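Local coordinates for biofilm-associated surface protein (Staphylococcus aureus, PDB 7C7U) that is a cell wall-anchored surface protein that takes part in biofilm formation, probably acting as a calcium-binding switch that modulates its assembly into functional amyloid, at residues H83-A89 with N139-D145; K247-W251 with L368-K372; E269-Y273 with G324-V328; D445-S449 with D564-A568. All blocks are in the same frame, centred on the assembly; numbering follows the deposited sequence.

Contact 1: residues H83-A89 with N139-D145; sequences HVTKISA and NGKIELD
H83 and D145 meet at one end of an antiparallel strand pair, the imidazole turned at 80° to the carboxylate. H83 ND1 donates to D145 OD1 at 2.7 Å; the oxygen lies near the imidazole plane and is met on its syn lone pair. D145 can reach back because its CG sits between its own backbone N and carbonyl carbon (chi1 67°); its N also donates to H83 O, so it grips backbone and ring alike. On the face shared by V84, I87, I142 and L144, branched aliphatic groups suit a buried sheet surface: V84 CG2 touches L144 CD2 at 3.6 Å and I142 CG2 at 3.8 Å, while W114 packs on V84 and I87. On the other face K86 and E143 run side by side in the same direction, and a water joins K86 NZ to E143 OE2. A second water links that oxygen to S88 OG and K141 O. Next to the H83-D145 end, T85 and K86 both face E143, whose carbonyl O takes a bond of 2.7 Å from T85 N and a weak one of 3.4 Å from K86 N. Two residues set against one make a classic beta bulge, here in the N-terminal mixed sheet.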
loop_
_atom_site.group_PDB
_atom_site.type_symbol
_atom_site.label_atom_id
_atom_site.label_comp_id
_atom_site.label_asym_id
_atom_site.label_seq_id
_atom_site.Cartn_x
_atom_site.Cartn_y
_atom_site.Cartn_z
ATOM N N HIS A 83 -20.319 15.537 5.986
ATOM C CA HIS A 83 -21.693 15.995 6.132
ATOM C C HIS A 83 -22.729 14.923 5.828
ATOM O O HIS A 83 -23.927 15.229 5.804
ATOM C CB HIS A 83 -21.926 17.205 5.235
ATOM C CG HIS A 83 -21.140 18.405 5.644
ATOM N ND1 HIS A 83 -21.571 19.266 6.628
ATOM C CD2 HIS A 83 -19.957 18.895 5.204
ATOM C CE1 HIS A 83 -20.678 20.228 6.789
ATOM N NE2 HIS A 83 -19.691 20.027 5.934
ATOM N N VAL A 84 -22.312 13.684 5.622
ATOM C CA VAL A 84 -23.233 12.637 5.194
ATOM C C VAL A 84 -24.042 12.153 6.388
ATOM O O VAL A 84 -23.483 11.790 7.432
ATOM C CB VAL A 84 -22.470 11.480 4.542
ATOM C CG1 VAL A 84 -23.405 10.276 4.303
ATOM C CG2 VAL A 84 -21.787 11.958 3.256
ATOM N N THR A 85 -25.362 12.138 6.233
ATOM C CA THR A 85 -26.244 11.604 7.255
ATOM C C THR A 85 -26.762 10.217 6.918
ATOM O O THR A 85 -27.018 9.420 7.826
ATOM C CB THR A 85 -27.430 12.555 7.467
ATOM O OG1 THR A 85 -28.290 12.498 6.328
ATOM C CG2 THR A 85 -26.945 13.986 7.644
ATOM N N LYS A 86 -26.889 9.896 5.634
ATOM C CA LYS A 86 -27.427 8.618 5.209
ATOM C C LYS A 86 -27.034 8.384 3.760
ATOM O O LYS A 86 -27.056 9.317 2.949
ATOM C CB LYS A 86 -28.959 8.603 5.347
ATOM C CG LYS A 86 -29.599 7.233 5.199
ATOM C CD LYS A 86 -31.070 7.294 5.570
ATOM C CE LYS A 86 -31.750 5.969 5.294
ATOM N NZ LYS A 86 -33.238 6.065 5.355
ATOM N N ILE A 87 -26.718 7.133 3.436
ATOM C CA ILE A 87 -26.538 6.680 2.062
ATOM C C ILE A 87 -27.408 5.448 1.872
ATOM O O ILE A 87 -27.413 4.551 2.724
ATOM C CB ILE A 87 -25.073 6.344 1.726
ATOM C CG1 ILE A 87 -24.139 7.528 2.018
ATOM C CG2 ILE A 87 -24.939 5.944 0.253
ATOM C CD1 ILE A 87 -22.699 7.234 1.672
ATOM N N SER A 88 -28.149 5.411 0.770
ATOM C CA SER A 88 -29.014 4.274 0.480
ATOM C C SER A 88 -29.249 4.197 -1.023
ATOM O O SER A 88 -29.082 5.180 -1.749
ATOM C CB SER A 88 -30.354 4.380 1.210
ATOM O OG SER A 88 -31.090 5.479 0.693
ATOM N N ALA A 89 -29.676 3.013 -1.464
ATOM C CA ALA A 89 -30.012 2.765 -2.856
ATOM C C ALA A 89 -30.965 1.581 -2.914
ATOM O O ALA A 89 -31.011 0.756 -1.999
ATOM C CB ALA A 89 -28.757 2.486 -3.694
ATOM N N ASN A 139 -31.827 4.811 -7.816
ATOM C CA ASN A 139 -32.341 5.726 -6.805
ATOM C C ASN A 139 -31.392 5.847 -5.622
ATOM O O ASN A 139 -31.832 5.961 -4.477
ATOM C CB ASN A 139 -33.733 5.315 -6.321
ATOM C CG ASN A 139 -34.526 6.488 -5.801
ATOM O OD1 ASN A 139 -34.640 7.513 -6.465
ATOM N ND2 ASN A 139 -35.064 6.353 -4.595
ATOM N N GLY A 140 -30.091 5.772 -5.888
ATOM C CA GLY A 140 -29.116 6.008 -4.838
ATOM C C GLY A 140 -29.201 7.447 -4.372
ATOM O O GLY A 140 -29.416 8.366 -5.166
ATOM N N LYS A 141 -29.070 7.637 -3.052
ATOM C CA LYS A 141 -29.144 8.963 -2.447
ATOM C C LYS A 141 -28.065 9.094 -1.379
ATOM O O LYS A 141 -28.058 8.338 -0.404
ATOM C CB LYS A 141 -30.524 9.219 -1.830
ATOM C CG LYS A 141 -31.678 9.130 -2.820
ATOM C CD LYS A 141 -32.996 9.533 -2.160
ATOM C CE LYS A 141 -34.168 9.331 -3.116
ATOM N NZ LYS A 141 -35.484 9.445 -2.424
ATOM N N ILE A 142 -27.172 10.053 -1.560
ATOM C CA ILE A 142 -26.254 10.481 -0.504
ATOM C C ILE A 142 -26.920 11.674 0.161
ATOM O O ILE A 142 -27.047 12.735 -0.449
ATOM C CB ILE A 142 -24.873 10.859 -1.051
ATOM C CG1 ILE A 142 -24.253 9.704 -1.819
ATOM C CG2 ILE A 142 -23.888 11.295 0.109
ATOM C CD1 ILE A 142 -23.136 10.182 -2.737
ATOM N N GLU A 143 -27.399 11.485 1.385
ATOM C CA GLU A 143 -28.124 12.522 2.106
ATOM C C GLU A 143 -27.152 13.245 3.031
ATOM O O GLU A 143 -26.346 12.601 3.710
ATOM C CB GLU A 143 -29.293 11.919 2.890
ATOM C CG GLU A 143 -30.305 11.190 1.993
ATOM C CD GLU A 143 -31.498 10.652 2.757
ATOM O OE1 GLU A 143 -32.067 11.403 3.579
ATOM O OE2 GLU A 143 -31.864 9.478 2.528
ATOM N N LEU A 144 -27.221 14.574 3.029
ATOM C CA LEU A 144 -26.270 15.451 3.702
ATOM C C LEU A 144 -26.975 16.368 4.695
ATOM O O LEU A 144 -28.128 16.765 4.490
ATOM C CB LEU A 144 -25.505 16.320 2.687
ATOM C CG LEU A 144 -24.872 15.621 1.483
ATOM C CD1 LEU A 144 -24.458 16.630 0.404
ATOM C CD2 LEU A 144 -23.683 14.772 1.943
ATOM N N ASP A 145 -26.239 16.762 5.741
ATOM C CA ASP A 145 -26.783 17.615 6.798
ATOM C C ASP A 145 -26.844 19.092 6.421
ATOM O O ASP A 145 -27.189 19.921 7.271
ATOM C CB ASP A 145 -25.969 17.434 8.091
ATOM C CG ASP A 145 -24.536 17.950 7.984
ATOM O OD1 ASP A 145 -24.211 18.710 7.046
ATOM O OD2 ASP A 145 -23.727 17.593 8.868
HETATM O O HOH W 1 -33.852 7.919 3.745
HETATM O O HOH W 2 -30.009 7.736 1.607
HETATM O O HOH W 3 -32.400 5.404 -1.761
#

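Contact 2: residues K247-W251 with L368-K372; sequences KANQW and LTDSK
The backbones of A248-W251 and L368-S371 run in nearly opposite directions, 166° apart end to end, with the CA atoms of W251 and D370 4.5 Å from each other. The contact lies where strand 359-369 leaves its antiparallel sheet and turns: D370 OD1 accepts the N-H of K372, two residues on, at 2.8 Å, forming an Asx turn. Aspartate suits this place because its short acid can fold back over the chain; chi1 of 67° sets CG between the backbone N and the carbonyl carbon, and K372 N meets the oxygen from above the carboxylate plane. The same OD1 also accepts from A374 N, while OD2 is bonded to S203 OG.

W251 supplies the broad apolar surface. Its CA lies 3.2 Å from T369 O, and its indole passes by the backbone of the turn, with CD1 3.7 Å from D370 CA. Farther along the indole, CE3 approaches L368 CD1 at 4.2 Å, the leucine crossing the tryptophan at about a right angle. The polar corner of the indole is satisfied too, for NE1 donates to E205 OE2. Strand pairing begins just beyond, where A252 of strand 252-257 bonds to the backbone of T369.

S371, small enough to lie against the 247-251 backbone, brings CB within 3.5 Å of A248 O and also near Q250 O. No direct hydrogen bond spans the two segments; instead a water accepts from S371 N and donates to N249 O, each at 2.8 Å.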
loop_
_atom_site.group_PDB
_atom_site.type_symbol
_atom_site.label_atom_id
_atom_site.label_comp_id
_atom_site.label_asym_id
_atom_site.label_seq_id
_atom_site.Cartn_x
_atom_site.Cartn_y
_atom_site.Cartn_z
ATOM N N LYS A 247 -14.906 6.438 -43.083
ATOM C CA LYS A 247 -13.670 7.125 -42.711
ATOM C C LYS A 247 -13.951 8.533 -42.205
ATOM O O LYS A 247 -13.374 8.968 -41.201
ATOM C CB LYS A 247 -12.721 7.200 -43.911
ATOM C CG LYS A 247 -11.989 5.919 -44.255
ATOM C CD LYS A 247 -11.283 6.085 -45.600
ATOM C CE LYS A 247 -10.577 4.817 -46.033
ATOM N NZ LYS A 247 -9.548 4.373 -45.058
ATOM N N ALA A 248 -14.856 9.257 -42.874
ATOM C CA ALA A 248 -15.118 10.646 -42.505
ATOM C C ALA A 248 -15.891 10.785 -41.200
ATOM O O ALA A 248 -15.830 11.841 -40.571
ATOM C CB ALA A 248 -15.884 11.359 -43.625
ATOM N N ASN A 249 -16.634 9.769 -40.785
ATOM C CA ASN A 249 -17.426 9.849 -39.566
ATOM C C ASN A 249 -16.782 9.116 -38.389
ATOM O O ASN A 249 -17.468 8.844 -37.398
ATOM C CB ASN A 249 -18.824 9.292 -39.814
ATOM C CG ASN A 249 -19.609 10.144 -40.788
ATOM O OD1 ASN A 249 -19.277 11.309 -41.006
ATOM N ND2 ASN A 249 -20.642 9.570 -41.387
ATOM N N GLN A 250 -15.500 8.776 -38.485
ATOM C CA GLN A 250 -14.826 8.076 -37.393
ATOM C C GLN A 250 -14.862 8.886 -36.101
ATOM O O GLN A 250 -14.745 10.115 -36.100
ATOM C CB GLN A 250 -13.377 7.769 -37.755
ATOM C CG GLN A 250 -13.195 6.688 -38.803
ATOM C CD GLN A 250 -13.651 5.309 -38.361
ATOM O OE1 GLN A 250 -13.354 4.857 -37.257
ATOM N NE2 GLN A 250 -14.371 4.619 -39.241
ATOM N N TRP A 251 -15.035 8.179 -34.994
ATOM C CA TRP A 251 -14.987 8.780 -33.681
ATOM C C TRP A 251 -13.537 9.030 -33.246
ATOM O O TRP A 251 -12.584 8.500 -33.820
ATOM C CB TRP A 251 -15.672 7.874 -32.665
ATOM C CG TRP A 251 -17.151 7.743 -32.817
ATOM C CD1 TRP A 251 -17.970 8.378 -33.733
ATOM C CD2 TRP A 251 -18.009 6.920 -32.021
ATOM N NE1 TRP A 251 -19.281 7.973 -33.553
ATOM C CE2 TRP A 251 -19.331 7.078 -32.519
ATOM C CE3 TRP A 251 -17.787 6.045 -30.958
ATOM C CZ2 TRP A 251 -20.416 6.429 -31.955
ATOM C CZ3 TRP A 251 -18.868 5.381 -30.414
ATOM C CH2 TRP A 251 -20.166 5.578 -30.913
ATOM N N LEU A 368 -15.336 9.429 -25.599
ATOM C CA LEU A 368 -15.420 9.336 -27.046
ATOM C C LEU A 368 -16.197 10.534 -27.581
ATOM O O LEU A 368 -17.158 10.998 -26.962
ATOM C CB LEU A 368 -16.123 8.031 -27.482
ATOM C CG LEU A 368 -15.308 6.754 -27.215
ATOM C CD1 LEU A 368 -16.187 5.505 -27.161
ATOM C CD2 LEU A 368 -14.259 6.640 -28.314
ATOM N N THR A 369 -15.800 11.003 -28.760
ATOM C CA THR A 369 -16.498 12.092 -29.432
ATOM C C THR A 369 -16.788 11.686 -30.865
ATOM O O THR A 369 -16.066 10.881 -31.453
ATOM C CB THR A 369 -15.687 13.404 -29.473
ATOM O OG1 THR A 369 -14.366 13.123 -29.965
ATOM C CG2 THR A 369 -15.633 14.076 -28.093
ATOM N N ASP A 370 -17.852 12.253 -31.438
ATOM C CA ASP A 370 -18.093 11.979 -32.846
ATOM C C ASP A 370 -17.170 12.855 -33.692
ATOM O O ASP A 370 -16.366 13.640 -33.170
ATOM C CB ASP A 370 -19.581 12.163 -33.195
ATOM C CG ASP A 370 -20.073 13.606 -33.089
ATOM O OD1 ASP A 370 -19.263 14.547 -33.049
ATOM O OD2 ASP A 370 -21.323 13.797 -33.076
ATOM N N SER A 371 -17.312 12.756 -35.021
ATOM C CA SER A 371 -16.437 13.508 -35.920
ATOM C C SER A 371 -16.649 15.017 -35.846
ATOM O O SER A 371 -15.864 15.760 -36.440
ATOM C CB SER A 371 -16.611 13.028 -37.365
ATOM O OG SER A 371 -17.953 13.146 -37.813
ATOM N N LYS A 372 -17.661 15.496 -35.125
ATOM C CA LYS A 372 -17.841 16.927 -34.906
ATOM C C LYS A 372 -17.445 17.363 -33.495
ATOM O O LYS A 372 -17.676 18.518 -33.122
ATOM C CB LYS A 372 -19.294 17.318 -35.197
ATOM C CG LYS A 372 -19.805 16.857 -36.569
ATOM C CD LYS A 372 -21.156 17.494 -36.900
ATOM C CE LYS A 372 -21.562 17.264 -38.367
ATOM N NZ LYS A 372 -21.627 15.804 -38.696
HETATM O O HOH W 4 -19.009 10.946 -36.388
#

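Contact 3: residues E269-Y273 with G324-V328; sequences ELHQY and GVRVV
H271 and V328 meet face to methyl: V328 CG2 stands over the centre of the imidazole, 3.6 Å from the ring centroid, in a CH-pi contact. At the edge of the same ring, in its plane, NE2 donates to E269 OE1 at 3.0 Å in a nearly straight bond, 172° at the hydrogen. E269 OE2 makes a salt bridge to K290. A water joins H271 ND1 to R326 NH1, so both ring nitrogens have partners, which with the methyl on one face should limit its rotation. The guanidinium of R326 lies flat on Y273, centres 4.6 Å apart and planes at 26°, an off-centre cation-pi stack. Its chain runs out extended and then bends at chi3 (-78°), turning the flat end toward the tyrosine; an arginine can stack and bond at once, and its NE makes a salt bridge to D232. At the tyrosine edge V325 N lies near the ring plane, and G324, lacking a side chain, lets the ring come close to its CA. On the opposite sheet face L270 CD1 touches V325 CG1 at 3.8 Å. The backbones pair as antiparallel strands: V328 N donates to E269 O at 2.8 Å, and E269 N returns a bond to V328 O. Strands 265-272 and 323-331 are inner members of a five-stranded antiparallel sheet, flanked by strands 290-294 and 228-237 respectively.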
loop_
_atom_site.group_PDB
_atom_site.type_symbol
_atom_site.label_atom_id
_atom_site.label_comp_id
_atom_site.label_asym_id
_atom_site.label_seq_id
_atom_site.Cartn_x
_atom_site.Cartn_y
_atom_site.Cartn_z
ATOM N N GLU A 269 0.869 5.538 -23.840
ATOM C CA GLU A 269 0.514 4.528 -24.830
ATOM C C GLU A 269 -0.939 4.114 -24.669
ATOM O O GLU A 269 -1.474 4.091 -23.559
ATOM C CB GLU A 269 1.382 3.273 -24.688
ATOM C CG GLU A 269 2.881 3.551 -24.623
ATOM C CD GLU A 269 3.699 2.268 -24.497
ATOM O OE1 GLU A 269 3.145 1.246 -24.030
ATOM O OE2 GLU A 269 4.892 2.289 -24.860
ATOM N N LEU A 270 -1.545 3.708 -25.783
ATOM C CA LEU A 270 -2.879 3.127 -25.789
ATOM C C LEU A 270 -2.776 1.619 -25.933
ATOM O O LEU A 270 -2.094 1.114 -26.834
ATOM C CB LEU A 270 -3.718 3.708 -26.930
ATOM C CG LEU A 270 -5.182 3.283 -26.975
ATOM C CD1 LEU A 270 -5.932 3.952 -25.838
ATOM C CD2 LEU A 270 -5.801 3.675 -28.323
ATOM N N HIS A 271 -3.471 0.900 -25.062
ATOM C CA HIS A 271 -3.495 -0.551 -25.119
ATOM C C HIS A 271 -4.921 -1.043 -25.354
ATOM O O HIS A 271 -5.901 -0.404 -24.949
ATOM C CB HIS A 271 -2.935 -1.163 -23.830
ATOM C CG HIS A 271 -1.450 -1.051 -23.715
ATOM N ND1 HIS A 271 -0.669 -2.046 -23.162
ATOM C CD2 HIS A 271 -0.597 -0.081 -24.115
ATOM C CE1 HIS A 271 0.599 -1.684 -23.214
ATOM N NE2 HIS A 271 0.672 -0.494 -23.777
ATOM N N GLN A 272 -5.030 -2.192 -26.010
ATOM C CA GLN A 272 -6.331 -2.822 -26.121
ATOM C C GLN A 272 -6.601 -3.623 -24.860
ATOM O O GLN A 272 -5.691 -4.187 -24.251
ATOM C CB GLN A 272 -6.418 -3.706 -27.364
ATOM C CG GLN A 272 -6.932 -2.936 -28.569
ATOM C CD GLN A 272 -7.479 -3.836 -29.664
ATOM O OE1 GLN A 272 -7.424 -5.060 -29.556
ATOM N NE2 GLN A 272 -8.025 -3.228 -30.721
ATOM N N TYR A 273 -7.864 -3.657 -24.465
ATOM C CA TYR A 273 -8.220 -4.052 -23.111
ATOM C C TYR A 273 -9.509 -4.862 -23.084
ATOM O O TYR A 273 -10.514 -4.459 -23.678
ATOM C CB TYR A 273 -8.356 -2.794 -22.243
ATOM C CG TYR A 273 -8.529 -3.068 -20.775
ATOM C CD1 TYR A 273 -9.214 -2.173 -19.966
ATOM C CD2 TYR A 273 -7.960 -4.195 -20.186
ATOM C CE1 TYR A 273 -9.385 -2.412 -18.630
ATOM C CE2 TYR A 273 -8.111 -4.439 -18.834
ATOM C CZ TYR A 273 -8.824 -3.542 -18.059
ATOM O OH TYR A 273 -8.995 -3.770 -16.714
ATOM N N GLY A 324 -13.561 -1.884 -22.860
ATOM C CA GLY A 324 -12.427 -1.454 -22.049
ATOM C C GLY A 324 -11.445 -0.661 -22.899
ATOM O O GLY A 324 -11.234 -0.978 -24.070
ATOM N N VAL A 325 -10.876 0.387 -22.308
ATOM C CA VAL A 325 -9.823 1.180 -22.936
ATOM C C VAL A 325 -8.720 1.389 -21.900
ATOM O O VAL A 325 -9.005 1.763 -20.759
ATOM C CB VAL A 325 -10.341 2.535 -23.456
ATOM C CG1 VAL A 325 -9.248 3.251 -24.209
ATOM C CG2 VAL A 325 -11.551 2.335 -24.396
ATOM N N ARG A 326 -7.474 1.124 -22.278
ATOM C CA ARG A 326 -6.352 1.268 -21.347
ATOM C C ARG A 326 -5.380 2.327 -21.836
ATOM O O ARG A 326 -4.885 2.258 -22.970
ATOM C CB ARG A 326 -5.610 -0.047 -21.150
ATOM C CG ARG A 326 -4.287 0.122 -20.367
ATOM C CD ARG A 326 -3.734 -1.244 -19.943
ATOM N NE ARG A 326 -4.447 -1.756 -18.773
ATOM C CZ ARG A 326 -4.243 -2.943 -18.214
ATOM N NH1 ARG A 326 -3.340 -3.774 -18.733
ATOM N NH2 ARG A 326 -4.946 -3.296 -17.142
ATOM N N VAL A 327 -5.067 3.282 -20.972
ATOM C CA VAL A 327 -3.983 4.223 -21.211
ATOM C C VAL A 327 -2.846 3.865 -20.262
ATOM O O VAL A 327 -3.080 3.653 -19.068
ATOM C CB VAL A 327 -4.436 5.676 -21.017
ATOM C CG1 VAL A 327 -3.248 6.639 -21.188
ATOM C CG2 VAL A 327 -5.536 6.017 -22.036
ATOM N N VAL A 328 -1.627 3.803 -20.787
ATOM C CA VAL A 328 -0.444 3.425 -20.003
ATOM C C VAL A 328 0.495 4.617 -19.907
ATOM O O VAL A 328 0.909 5.174 -20.931
ATOM C CB VAL A 328 0.277 2.218 -20.619
ATOM C CG1 VAL A 328 1.537 1.841 -19.749
ATOM C CG2 VAL A 328 -0.673 1.031 -20.734
HETATM O O HOH W 5 -1.575 -4.063 -21.269
HETATM O O HOH W 6 -12.878 -3.960 -24.710
HETATM O O HOH W 7 -9.857 -1.679 -26.198
#

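Contact 4: residues D445-S449 with D564-A568; sequences DTVVS and DDTSA
T566 pushes its side chain in among V447, S449 and D445, and much of the contact turns on its two branches. OG1 donates to V447 O at 2.7 Å, coming from well above the carbonyl plane, and lies 2.6 Å from S449 OG. With chi1 at 51° that hydroxyl stands between the backbone N and the carbonyl carbon, which puts CG2 anti to the carbonyl carbon, 3.3 Å from D445 OD1. A beta-branched alcohol suits the spot, offering a methyl and a polar atom together. S449 is small, and its OG, anti to its own carbonyl carbon, comes up to T566 OG1. D445 itself is held by T541, T442 and S542. The two segments belong to two beta-rich parts near the C terminus, probably successive domains: V447 and S449 lie on strand 447-451 of a seven-stranded mixed sheet, and T566 just precedes strand 567-571 of a three-stranded antiparallel one. V447 turns its methyls to the incoming chain, CG1 3.8 Å from D565 OD1 and CG2 3.8 Å from D564 O. Water ties S449 OG to D565 OD1, while another bridges T446 OG1 to D564 O and OD2.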
loop_
_atom_site.group_PDB
_atom_site.type_symbol
_atom_site.label_atom_id
_atom_site.label_comp_id
_atom_site.label_asym_id
_atom_site.label_seq_id
_atom_site.Cartn_x
_atom_site.Cartn_y
_atom_site.Cartn_z
ATOM N N ASP A 445 37.122 -19.455 22.654
ATOM C CA ASP A 445 35.765 -19.787 22.224
ATOM C C ASP A 445 35.725 -20.174 20.754
ATOM O O ASP A 445 36.560 -19.746 19.948
ATOM C CB ASP A 445 34.817 -18.613 22.479
ATOM C CG ASP A 445 34.448 -18.492 23.941
ATOM O OD1 ASP A 445 33.897 -19.480 24.480
ATOM O OD2 ASP A 445 34.740 -17.442 24.562
ATOM N N THR A 446 34.744 -21.014 20.411
ATOM C CA THR A 446 34.607 -21.512 19.052
ATOM C C THR A 446 33.271 -21.144 18.418
ATOM O O THR A 446 32.984 -21.615 17.314
ATOM C CB THR A 446 34.803 -23.034 19.022
ATOM O OG1 THR A 446 33.854 -23.649 19.896
ATOM C CG2 THR A 446 36.239 -23.410 19.471
ATOM N N VAL A 447 32.448 -20.325 19.082
ATOM C CA VAL A 447 31.153 -19.916 18.543
ATOM C C VAL A 447 30.925 -18.445 18.883
ATOM O O VAL A 447 31.164 -18.016 20.016
ATOM C CB VAL A 447 29.976 -20.775 19.068
ATOM C CG1 VAL A 447 28.636 -20.386 18.353
ATOM C CG2 VAL A 447 30.250 -22.266 18.896
ATOM N N VAL A 448 30.460 -17.676 17.899
ATOM C CA VAL A 448 29.944 -16.325 18.111
ATOM C C VAL A 448 28.427 -16.441 18.166
ATOM O O VAL A 448 27.794 -16.787 17.163
ATOM C CB VAL A 448 30.370 -15.364 16.995
ATOM C CG1 VAL A 448 29.726 -13.952 17.209
ATOM C CG2 VAL A 448 31.874 -15.273 16.881
ATOM N N SER A 449 27.841 -16.176 19.333
ATOM C CA SER A 449 26.401 -16.270 19.535
ATOM C C SER A 449 25.785 -14.883 19.653
ATOM O O SER A 449 26.369 -13.984 20.270
ATOM C CB SER A 449 26.076 -17.082 20.792
ATOM O OG SER A 449 26.668 -18.363 20.722
ATOM N N ASP A 564 31.337 -26.354 24.404
ATOM C CA ASP A 564 31.648 -26.111 23.002
ATOM C C ASP A 564 30.617 -25.172 22.379
ATOM O O ASP A 564 30.301 -25.281 21.193
ATOM C CB ASP A 564 31.705 -27.435 22.240
ATOM C CG ASP A 564 32.923 -27.546 21.330
ATOM O OD1 ASP A 564 34.051 -27.654 21.864
ATOM O OD2 ASP A 564 32.755 -27.554 20.089
ATOM N N ASP A 565 30.096 -24.241 23.176
ATOM C CA ASP A 565 29.085 -23.294 22.718
ATOM C C ASP A 565 29.262 -21.990 23.482
ATOM O O ASP A 565 30.035 -21.909 24.442
ATOM C CB ASP A 565 27.667 -23.839 22.906
ATOM C CG ASP A 565 26.706 -23.351 21.825
ATOM O OD1 ASP A 565 26.951 -22.272 21.228
ATOM O OD2 ASP A 565 25.714 -24.061 21.564
ATOM N N THR A 566 28.539 -20.955 23.045
ATOM C CA THR A 566 28.595 -19.664 23.719
ATOM C C THR A 566 27.197 -19.094 23.934
ATOM O O THR A 566 27.024 -17.881 24.038
ATOM C CB THR A 566 29.477 -18.675 22.955
ATOM O OG1 THR A 566 29.078 -18.631 21.586
ATOM C CG2 THR A 566 30.956 -19.115 23.024
ATOM N N SER A 567 26.193 -19.965 24.001
ATOM C CA SER A 567 24.834 -19.564 24.335
ATOM C C SER A 567 24.180 -20.688 25.125
ATOM O O SER A 567 24.518 -21.866 24.956
ATOM C CB SER A 567 24.020 -19.210 23.078
ATOM O OG SER A 567 23.268 -20.324 22.643
ATOM N N ALA A 568 23.286 -20.305 26.032
ATOM C CA ALA A 568 22.581 -21.258 26.876
ATOM C C ALA A 568 21.196 -20.710 27.190
ATOM O O ALA A 568 20.870 -19.564 26.867
ATOM C CB ALA A 568 23.360 -21.549 28.162
HETATM O O HOH W 8 31.646 -25.459 19.035
HETATM O O HOH W 9 25.245 -20.487 20.003
#

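Overall arrangement
From the N terminus, contact 1 comes first, joining strand 84-90 to the end of strand 133-144 and so closing a loop of 49 residues within the N-terminal mixed sheet. The next loop is larger: contact 2 ties the loop before strand 252-257 to the end of strand 359-369 in one sheet, and contact 3 (269-273 with 324-328) opens and closes within that span. Contact 3 lies in another sheet, nearest atoms about 6 Å from those of contact 2. The chain then passes through a calcium-rich region around residues 389-433 before contact 4 bridges two later beta-rich parts, its centre about 67 Å from that of contact 1. No two contacts cross along the chain.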